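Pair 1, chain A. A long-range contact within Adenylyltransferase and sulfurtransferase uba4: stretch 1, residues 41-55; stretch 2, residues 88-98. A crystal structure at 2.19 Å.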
# COMPACT_ATOMS: atom_id res chain seq x y z
N GLY A 41 -17.35 -10.82 -4.26
CA GLY A 41 -17.43 -9.38 -4.14
C GLY A 41 -16.82 -8.67 -5.33
O GLY A 41 -15.64 -8.89 -5.64
N ALA A 42 -17.59 -7.82 -6.00
CA ALA A 42 -17.16 -7.14 -7.21
C ALA A 42 -17.05 -5.63 -7.00
O ALA A 42 -17.41 -4.84 -7.88
CB ALA A 42 -18.11 -7.44 -8.37
N GLY A 43 -16.55 -5.22 -5.84
CA GLY A 43 -16.44 -3.81 -5.52
C GLY A 43 -15.01 -3.31 -5.38
O GLY A 43 -14.15 -3.63 -6.21
N GLY A 44 -14.74 -2.55 -4.32
CA GLY A 44 -13.44 -1.92 -4.18
C GLY A 44 -12.30 -2.91 -4.05
O GLY A 44 -11.20 -2.69 -4.56
N LEU A 45 -12.54 -4.01 -3.34
CA LEU A 45 -11.54 -5.06 -3.25
C LEU A 45 -11.56 -5.96 -4.48
O LEU A 45 -10.50 -6.33 -5.00
CB LEU A 45 -11.77 -5.90 -1.98
CG LEU A 45 -11.48 -5.21 -0.65
CD1 LEU A 45 -12.09 -6.00 0.51
CD2 LEU A 45 -9.97 -5.04 -0.45
N GLY A 46 -12.75 -6.28 -4.99
CA GLY A 46 -12.86 -7.24 -6.06
C GLY A 46 -12.38 -6.73 -7.41
O GLY A 46 -11.86 -7.51 -8.22
N CYS A 47 -12.57 -5.44 -7.69
CA CYS A 47 -12.19 -4.92 -9.00
C CYS A 47 -10.69 -5.01 -9.25
O CYS A 47 -10.30 -5.58 -10.29
CB CYS A 47 -12.68 -3.47 -9.15
SG CYS A 47 -14.47 -3.32 -9.39
N PRO A 48 -9.82 -4.48 -8.39
CA PRO A 48 -8.38 -4.61 -8.66
C PRO A 48 -7.89 -6.05 -8.63
O PRO A 48 -7.04 -6.43 -9.45
CB PRO A 48 -7.74 -3.76 -7.54
CG PRO A 48 -8.80 -3.63 -6.48
CD PRO A 48 -10.10 -3.63 -7.22
N ALA A 49 -8.40 -6.87 -7.71
CA ALA A 49 -8.02 -8.28 -7.70
C ALA A 49 -8.34 -8.93 -9.04
O ALA A 49 -7.49 -9.58 -9.65
CB ALA A 49 -8.72 -9.00 -6.55
N ALA A 50 -9.58 -8.76 -9.51
CA ALA A 50 -9.98 -9.37 -10.78
C ALA A 50 -9.12 -8.87 -11.93
O ALA A 50 -8.68 -9.67 -12.77
CB ALA A 50 -11.46 -9.09 -11.05
N GLN A 51 -8.85 -7.56 -11.98
CA GLN A 51 -8.10 -7.00 -13.10
C GLN A 51 -6.75 -7.69 -13.28
O GLN A 51 -6.36 -8.04 -14.39
CB GLN A 51 -7.91 -5.49 -12.91
CG GLN A 51 -9.15 -4.66 -13.23
CD GLN A 51 -8.91 -3.17 -13.03
OE1 GLN A 51 -8.80 -2.41 -14.00
NE2 GLN A 51 -8.82 -2.75 -11.78
N TYR A 52 -6.03 -7.90 -12.18
CA TYR A 52 -4.66 -8.41 -12.28
C TYR A 52 -4.62 -9.92 -12.41
O TYR A 52 -3.66 -10.45 -12.99
CB TYR A 52 -3.85 -7.92 -11.07
CG TYR A 52 -3.50 -6.46 -11.18
CD1 TYR A 52 -2.36 -6.05 -11.88
CD2 TYR A 52 -4.31 -5.48 -10.63
CE1 TYR A 52 -2.04 -4.72 -12.00
CE2 TYR A 52 -3.99 -4.15 -10.74
CZ TYR A 52 -2.86 -3.77 -11.43
OH TYR A 52 -2.55 -2.43 -11.54
N LEU A 53 -5.62 -10.63 -11.90
CA LEU A 53 -5.73 -12.06 -12.20
C LEU A 53 -6.15 -12.29 -13.66
O LEU A 53 -5.71 -13.26 -14.29
CB LEU A 53 -6.72 -12.72 -11.25
CG LEU A 53 -6.32 -12.76 -9.77
CD1 LEU A 53 -7.46 -13.28 -8.90
CD2 LEU A 53 -5.07 -13.61 -9.57
N ALA A 54 -6.99 -11.41 -14.20
CA ALA A 54 -7.35 -11.52 -15.61
C ALA A 54 -6.15 -11.28 -16.51
O ALA A 54 -5.83 -12.10 -17.38
CB ALA A 54 -8.48 -10.54 -15.95
N GLY A 55 -5.45 -10.16 -16.31
CA GLY A 55 -4.27 -9.88 -17.12
C GLY A 55 -3.23 -10.98 -17.05
O GLY A 55 -2.58 -11.28 -18.05
N LEU A 88 -25.60 -4.87 -13.10
CA LEU A 88 -24.99 -5.74 -12.10
C LEU A 88 -23.48 -5.53 -12.08
O LEU A 88 -22.83 -5.45 -13.13
CB LEU A 88 -25.32 -7.20 -12.41
CG LEU A 88 -26.77 -7.64 -12.24
CD1 LEU A 88 -26.94 -9.09 -12.64
CD2 LEU A 88 -27.23 -7.42 -10.81
N LYS A 89 -22.92 -5.44 -10.87
CA LYS A 89 -21.48 -5.28 -10.73
C LYS A 89 -20.73 -6.41 -11.43
O LYS A 89 -19.75 -6.17 -12.13
CB LYS A 89 -21.10 -5.21 -9.26
CG LYS A 89 -21.56 -3.94 -8.55
CD LYS A 89 -20.70 -3.64 -7.33
CE LYS A 89 -21.22 -4.32 -6.08
NZ LYS A 89 -20.18 -4.40 -5.01
N VAL A 90 -21.20 -7.65 -11.26
CA VAL A 90 -20.51 -8.79 -11.84
C VAL A 90 -20.42 -8.66 -13.35
O VAL A 90 -19.38 -8.97 -13.96
CB VAL A 90 -21.21 -10.10 -11.42
CG1 VAL A 90 -22.65 -10.13 -11.91
CG2 VAL A 90 -20.44 -11.30 -11.94
N ASP A 91 -21.50 -8.19 -13.99
CA ASP A 91 -21.50 -8.05 -15.44
C ASP A 91 -20.65 -6.86 -15.88
O ASP A 91 -19.94 -6.94 -16.89
CB ASP A 91 -22.93 -7.90 -15.96
CG ASP A 91 -23.72 -9.19 -15.90
OD1 ASP A 91 -23.15 -10.26 -16.24
OD2 ASP A 91 -24.90 -9.15 -15.50
N SER A 92 -20.71 -5.75 -15.14
CA SER A 92 -19.90 -4.58 -15.49
C SER A 92 -18.42 -4.88 -15.31
O SER A 92 -17.59 -4.42 -16.11
CB SER A 92 -20.32 -3.39 -14.62
OG SER A 92 -19.46 -2.29 -14.82
N LEU A 93 -18.06 -5.64 -14.27
CA LEU A 93 -16.66 -5.97 -14.04
C LEU A 93 -16.13 -6.91 -15.11
O LEU A 93 -15.01 -6.72 -15.62
CB LEU A 93 -16.50 -6.59 -12.66
CG LEU A 93 -15.13 -7.18 -12.34
CD1 LEU A 93 -14.04 -6.17 -12.60
CD2 LEU A 93 -15.08 -7.66 -10.88
N ILE A 94 -16.91 -7.94 -15.47
CA ILE A 94 -16.48 -8.88 -16.49
C ILE A 94 -16.34 -8.19 -17.84
O ILE A 94 -15.50 -8.58 -18.66
CB ILE A 94 -17.46 -10.07 -16.56
CG1 ILE A 94 -17.29 -10.95 -15.32
CG2 ILE A 94 -17.24 -10.87 -17.84
CD1 ILE A 94 -18.38 -11.98 -15.12
N THR A 95 -17.14 -7.15 -18.09
CA THR A 95 -16.99 -6.40 -19.33
C THR A 95 -15.58 -5.83 -19.44
O THR A 95 -14.97 -5.87 -20.52
CB THR A 95 -18.03 -5.28 -19.42
OG1 THR A 95 -19.34 -5.85 -19.50
CG2 THR A 95 -17.77 -4.40 -20.64
N HIS A 96 -15.05 -5.29 -18.34
CA HIS A 96 -13.71 -4.73 -18.34
C HIS A 96 -12.64 -5.83 -18.33
O HIS A 96 -11.59 -5.67 -18.96
CB HIS A 96 -13.53 -3.81 -17.14
CG HIS A 96 -12.16 -3.21 -17.03
ND1 HIS A 96 -11.59 -2.45 -18.03
CD2 HIS A 96 -11.25 -3.26 -16.03
CE1 HIS A 96 -10.38 -2.06 -17.65
NE2 HIS A 96 -10.16 -2.54 -16.44
N LEU A 97 -12.89 -6.93 -17.64
CA LEU A 97 -11.94 -8.04 -17.66
C LEU A 97 -11.79 -8.59 -19.07
O LEU A 97 -10.68 -8.87 -19.52
CB LEU A 97 -12.39 -9.14 -16.69
CG LEU A 97 -12.53 -8.74 -15.22
CD1 LEU A 97 -12.99 -9.93 -14.39
CD2 LEU A 97 -11.25 -8.16 -14.66
N ILE A 98 -12.91 -8.77 -19.78
CA ILE A 98 -12.85 -9.25 -21.16
C ILE A 98 -12.03 -8.29 -22.01
O ILE A 98 -11.31 -8.71 -22.92
CB ILE A 98 -14.27 -9.45 -21.71
CG1 ILE A 98 -14.90 -10.69 -21.06
CG2 ILE A 98 -14.25 -9.57 -23.23
CD1 ILE A 98 -16.39 -10.81 -21.29

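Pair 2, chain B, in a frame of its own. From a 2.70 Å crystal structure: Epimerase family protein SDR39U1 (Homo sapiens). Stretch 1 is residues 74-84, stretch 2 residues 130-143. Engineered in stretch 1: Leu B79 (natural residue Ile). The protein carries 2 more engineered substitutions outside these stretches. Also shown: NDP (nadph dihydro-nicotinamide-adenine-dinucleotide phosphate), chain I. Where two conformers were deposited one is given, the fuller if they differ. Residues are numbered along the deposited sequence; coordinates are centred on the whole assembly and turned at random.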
# COMPACT_ATOMS: atom_id res chain seq x y z
N PHE B 74 0.42 17.94 9.91
CA PHE B 74 -0.02 16.87 9.01
C PHE B 74 1.01 15.75 8.97
O PHE B 74 0.68 14.56 8.90
CB PHE B 74 -0.26 17.43 7.60
CG PHE B 74 -0.71 16.40 6.61
CD1 PHE B 74 -1.80 15.61 6.86
CD2 PHE B 74 -0.05 16.23 5.42
CE1 PHE B 74 -2.22 14.65 5.94
CE2 PHE B 74 -0.47 15.27 4.49
CZ PHE B 74 -1.54 14.48 4.75
N GLN B 75 2.26 16.15 8.99
CA GLN B 75 3.39 15.25 9.14
C GLN B 75 3.23 14.40 10.40
O GLN B 75 3.38 13.19 10.35
CB GLN B 75 4.67 16.09 9.24
CG GLN B 75 5.76 15.62 8.32
CD GLN B 75 6.79 16.68 8.01
OE1 GLN B 75 6.47 17.85 7.76
NE2 GLN B 75 8.06 16.26 7.99
N LYS B 76 2.95 15.05 11.53
CA LYS B 76 2.75 14.34 12.78
C LYS B 76 1.60 13.34 12.68
O LYS B 76 1.72 12.24 13.21
CB LYS B 76 2.54 15.31 13.96
CG LYS B 76 3.86 15.76 14.59
N GLU B 77 0.50 13.71 12.02
CA GLU B 77 -0.62 12.78 11.81
C GLU B 77 -0.25 11.61 10.88
O GLU B 77 -0.68 10.48 11.11
CB GLU B 77 -1.88 13.51 11.28
CG GLU B 77 -2.93 13.95 12.32
CD GLU B 77 -3.53 15.34 12.07
OE1 GLU B 77 -3.90 15.63 10.91
OE2 GLU B 77 -3.64 16.16 13.01
N VAL B 78 0.53 11.87 9.84
CA VAL B 78 0.91 10.81 8.91
C VAL B 78 1.69 9.76 9.68
O VAL B 78 1.43 8.56 9.58
CB VAL B 78 1.74 11.33 7.72
CG1 VAL B 78 2.49 10.20 7.00
CG2 VAL B 78 0.86 12.10 6.74
N LEU B 79 2.65 10.23 10.48
CA LEU B 79 3.52 9.38 11.29
C LEU B 79 2.78 8.73 12.44
O LEU B 79 2.75 7.50 12.55
CB LEU B 79 4.69 10.21 11.82
CG LEU B 79 5.88 9.47 12.47
CD1 LEU B 79 6.53 8.47 11.52
CD2 LEU B 79 6.92 10.46 13.03
N GLY B 80 2.12 9.54 13.26
CA GLY B 80 1.42 9.06 14.44
C GLY B 80 0.32 8.06 14.15
O GLY B 80 0.18 7.07 14.84
N SER B 81 -0.48 8.33 13.12
CA SER B 81 -1.57 7.44 12.75
C SER B 81 -1.07 6.03 12.44
O SER B 81 -1.74 5.06 12.74
CB SER B 81 -2.36 8.01 11.56
OG SER B 81 -1.61 8.00 10.36
N ARG B 82 0.08 5.93 11.79
CA ARG B 82 0.63 4.63 11.43
C ARG B 82 1.33 3.93 12.61
O ARG B 82 1.08 2.75 12.86
CB ARG B 82 1.57 4.76 10.22
CG ARG B 82 0.81 5.05 8.94
CD ARG B 82 1.64 5.58 7.80
NE ARG B 82 0.82 5.66 6.59
CZ ARG B 82 0.06 6.69 6.23
NH1 ARG B 82 -0.02 7.79 6.98
NH2 ARG B 82 -0.63 6.61 5.11
N LEU B 83 2.18 4.64 13.35
CA LEU B 83 2.88 4.03 14.48
C LEU B 83 1.91 3.63 15.62
O LEU B 83 2.02 2.54 16.18
CB LEU B 83 3.96 4.96 15.03
CG LEU B 83 5.06 5.60 14.17
CD1 LEU B 83 6.06 6.36 15.04
CD2 LEU B 83 5.76 4.54 13.32
N GLU B 84 0.97 4.51 15.96
CA GLU B 84 0.10 4.26 17.10
C GLU B 84 -0.82 3.09 16.83
O GLU B 84 -0.88 2.18 17.64
CB GLU B 84 -0.70 5.50 17.51
CG GLU B 84 0.18 6.58 18.09
CD GLU B 84 -0.54 7.91 18.32
OE1 GLU B 84 -1.79 7.91 18.58
OE2 GLU B 84 0.16 8.96 18.31
N ASP B 130 15.16 10.05 3.92
CA ASP B 130 14.14 11.09 3.81
C ASP B 130 13.00 10.76 4.75
O ASP B 130 13.01 9.74 5.43
CB ASP B 130 13.66 11.27 2.35
CG ASP B 130 12.80 10.10 1.83
OD1 ASP B 130 12.45 9.17 2.57
OD2 ASP B 130 12.48 10.10 0.62
N PHE B 131 11.99 11.61 4.77
CA PHE B 131 10.90 11.42 5.68
C PHE B 131 10.15 10.09 5.52
O PHE B 131 9.84 9.40 6.50
CB PHE B 131 9.90 12.57 5.54
CG PHE B 131 8.67 12.40 6.38
CD1 PHE B 131 8.65 12.86 7.67
CD2 PHE B 131 7.57 11.76 5.87
CE1 PHE B 131 7.53 12.71 8.45
CE2 PHE B 131 6.45 11.59 6.64
CZ PHE B 131 6.43 12.07 7.93
N PHE B 132 9.83 9.74 4.28
CA PHE B 132 9.03 8.54 4.01
C PHE B 132 9.79 7.24 4.21
O PHE B 132 9.22 6.24 4.62
CB PHE B 132 8.42 8.62 2.62
CG PHE B 132 7.46 9.75 2.47
CD1 PHE B 132 6.21 9.69 3.09
CD2 PHE B 132 7.80 10.88 1.76
CE1 PHE B 132 5.33 10.74 3.00
CE2 PHE B 132 6.92 11.95 1.65
CZ PHE B 132 5.68 11.87 2.29
N SER B 133 11.09 7.25 3.91
CA SER B 133 11.92 6.09 4.19
C SER B 133 12.06 5.89 5.70
O SER B 133 11.89 4.77 6.19
CB SER B 133 13.29 6.21 3.49
OG SER B 133 13.92 7.44 3.78
N ASN B 134 12.34 6.96 6.44
CA ASN B 134 12.34 6.90 7.90
C ASN B 134 10.98 6.45 8.44
O ASN B 134 10.91 5.70 9.41
CB ASN B 134 12.73 8.25 8.53
CG ASN B 134 14.24 8.49 8.50
OD1 ASN B 134 15.01 7.61 8.92
ND2 ASN B 134 14.69 9.66 8.01
N LEU B 135 9.90 6.91 7.82
CA LEU B 135 8.58 6.47 8.23
C LEU B 135 8.51 4.93 8.17
O LEU B 135 8.17 4.29 9.14
CB LEU B 135 7.47 7.12 7.36
CG LEU B 135 6.01 6.62 7.52
CD1 LEU B 135 5.33 7.10 8.79
CD2 LEU B 135 5.19 7.02 6.31
N VAL B 136 8.86 4.36 7.04
CA VAL B 136 8.72 2.92 6.85
C VAL B 136 9.53 2.20 7.91
O VAL B 136 9.06 1.23 8.48
CB VAL B 136 9.06 2.47 5.39
CG1 VAL B 136 9.09 0.96 5.28
CG2 VAL B 136 8.06 3.06 4.38
N THR B 137 10.74 2.66 8.21
CA THR B 137 11.57 2.00 9.25
C THR B 137 10.84 1.95 10.59
O THR B 137 10.70 0.90 11.20
CB THR B 137 12.97 2.68 9.42
OG1 THR B 137 13.72 2.56 8.22
CG2 THR B 137 13.78 2.04 10.55
N LYS B 138 10.36 3.10 11.03
CA LYS B 138 9.69 3.22 12.34
C LYS B 138 8.38 2.45 12.37
O LYS B 138 8.03 1.82 13.35
CB LYS B 138 9.42 4.70 12.67
CG LYS B 138 10.66 5.50 13.01
CD LYS B 138 10.42 6.97 12.71
CE LYS B 138 11.40 7.88 13.46
NZ LYS B 138 11.55 9.17 12.72
N TRP B 139 7.69 2.50 11.25
CA TRP B 139 6.43 1.80 11.04
C TRP B 139 6.61 0.31 11.17
O TRP B 139 5.87 -0.35 11.88
CB TRP B 139 5.96 2.16 9.64
CG TRP B 139 4.51 1.96 9.30
CD1 TRP B 139 3.50 1.38 10.05
CD2 TRP B 139 3.89 2.31 8.03
NE1 TRP B 139 2.32 1.38 9.34
CE2 TRP B 139 2.50 1.92 8.12
CE3 TRP B 139 4.34 2.90 6.87
CZ2 TRP B 139 1.62 2.11 7.09
CZ3 TRP B 139 3.44 3.09 5.83
CH2 TRP B 139 2.11 2.71 5.95
N GLU B 140 7.61 -0.23 10.49
CA GLU B 140 7.91 -1.64 10.59
C GLU B 140 8.39 -1.98 11.99
O GLU B 140 8.01 -3.01 12.54
CB GLU B 140 8.93 -2.05 9.51
CG GLU B 140 8.33 -1.94 8.12
CD GLU B 140 9.26 -2.30 6.96
OE1 GLU B 140 10.38 -2.80 7.18
OE2 GLU B 140 8.83 -2.07 5.79
N ALA B 141 9.19 -1.11 12.59
CA ALA B 141 9.64 -1.34 13.97
C ALA B 141 8.45 -1.47 14.92
O ALA B 141 8.48 -2.25 15.87
CB ALA B 141 10.55 -0.21 14.43
N ALA B 142 7.42 -0.66 14.67
CA ALA B 142 6.26 -0.62 15.52
C ALA B 142 5.50 -1.95 15.47
O ALA B 142 4.86 -2.35 16.45
CB ALA B 142 5.38 0.55 15.11
N ALA B 143 5.57 -2.62 14.33
CA ALA B 143 4.88 -3.88 14.14
C ALA B 143 5.63 -5.08 14.72
O ALA B 143 5.05 -6.15 14.86
CB ALA B 143 4.61 -4.12 12.66
PA NDP I . -7.04 4.60 2.74
O1A NDP I . -6.78 6.09 3.08
O2A NDP I . -8.13 4.21 1.73
O5B NDP I . -7.48 3.74 4.06
C5B NDP I . -6.94 4.17 5.30
C4B NDP I . -7.88 3.74 6.40
O4B NDP I . -7.22 3.98 7.64
C3B NDP I . -9.18 4.56 6.38
O3B NDP I . -10.31 3.83 5.84
C2B NDP I . -9.42 4.91 7.84
O2B NDP I . -10.31 3.99 8.46
C1B NDP I . -8.09 4.70 8.49
N9A NDP I . -7.53 6.04 8.70
C8A NDP I . -7.48 7.14 7.88
N7A NDP I . -6.89 8.20 8.59
C5A NDP I . -6.61 7.75 9.84
C6A NDP I . -6.00 8.28 11.07
N6A NDP I . -5.53 9.54 11.13
N1A NDP I . -5.91 7.47 12.14
C2A NDP I . -6.38 6.19 12.08
N3A NDP I . -6.92 5.62 10.99
C4A NDP I . -7.03 6.34 9.89
O3 NDP I . -5.56 4.10 2.33
PN NDP I . -5.27 2.83 1.38
O1N NDP I . -6.37 1.80 1.60
O2N NDP I . -5.03 3.30 -0.02
O5D NDP I . -3.84 2.28 1.98
C5D NDP I . -3.90 1.77 3.33
C4D NDP I . -2.52 1.72 3.97
O4D NDP I . -1.65 1.26 2.95
C3D NDP I . -1.97 3.08 4.43
O3D NDP I . -1.24 2.94 5.69
C2D NDP I . -1.07 3.52 3.26
O2D NDP I . 0.13 4.24 3.58
C1D NDP I . -0.59 2.20 2.73
N1N NDP I . -0.19 2.24 1.31
C2N NDP I . -1.04 2.63 0.36
C3N NDP I . -0.65 2.67 -0.96
C7N NDP I . -1.64 3.09 -1.99
O7N NDP I . -2.83 3.08 -1.67
N7N NDP I . -1.25 3.46 -3.20
C4N NDP I . 0.71 2.23 -1.38
C5N NDP I . 1.55 1.82 -0.27
C6N NDP I . 1.07 1.84 1.03
P2B NDP I . -11.49 4.56 9.48
O1X NDP I . -10.79 4.88 10.78
O2X NDP I . -12.12 5.81 8.80
O3X NDP I . -12.33 3.26 9.52

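What backbone arrangement do the two pairs share? In each, two helices run side by side in roughly the same direction. The axes of pair 1 cross at -31° with a closest approach of 9.7 Å, and those of pair 2 at -22° and 9.0 Å. Fourteen central residues superpose with an RMSD of 0.6 Å, so the register carries over: Cys A47 lies nearest Leu A93 in pair 1, and the matching Leu B79 lies nearest Leu B135 in pair 2. The entry to the first helix differs: Ala A42 and Gly A43 belong to a loop, whereas all of stretch 1 in pair 2 is helical.

Which position holds the middle of both contacts? A leucine does: Leu A93 matches Leu B135, and both take chi1 t and chi2 p. Leu A93 meets small neighbours, its CD2 lying 3.9 Å from Ala A42 CB and 3.9 Å from Ala A50 CB, while Leu A93 CD1 is 4.3 Å from Cys A47 SG. Leu B135 meets larger ones. Leu B135 CD1 is 3.3 Å from CD1 of Leu B79, an engineered residue, and Leu B135 CD2 is 4.2 Å from Val B78 CG1. Val B78 matches Gly A46, where a side chain is ruled out locally, since an ideal CB would clash with Gly A41 O at 1.9 Å.

How is the next turn filled when the residues differ so much in size? Ala A50 matches Arg B82, and Leu A97 matches Trp B139. In pair 1, beside the small alanine, the leucine reaches the opposing backbone: Leu A97 CD2 is 3.5 Å from Ala A50 O and 3.6 Å from Gln A51 N, and the same Leu A97 CD2 is 3.7 Å from the side-chain atom Ala A50 CB. Farther along, Leu A97 CD2 lies 3.9 Å from Ala A54 CB. In pair 2 a long side chain meets a broad ring. Arg B82 CD sits over one face of Trp B139, 3.5 Å from the centroid of its six-membered ring, in a CH-pi contact. The arginine also serves the bound NADPH, donating from Arg B82 NH2 to NDP O2D at 2.9 Å, so one side chain joins helix packing to cofactor binding.

Where do polar groups enter the helix contact? Pair 1 has one hydrogen bond across the stretches, from His A96 NE2 to Gln A51 OE1 at 2.8 Å, made at the edge of the imidazole ring. The matching residues in pair 2 are Lys B138 and Leu B83, which meet through carbon: Leu B83 CD2 is 3.7 Å from Lys B138 CB. No hydrogen bond crosses between the stretches of pair 2. At the start of the second helix, Lys A89 matches Phe B131, and both point toward the other stretch. Lys A89 CD lies 3.5 Å from Ala A42 O, its aliphatic part lying along the loop. Phe B131 instead packs its ring against helical side chains, with Phe B131 CE1 3.4 Å from Gln B75 CG and Phe B131 CE2 4.2 Å from Val B78 CG1.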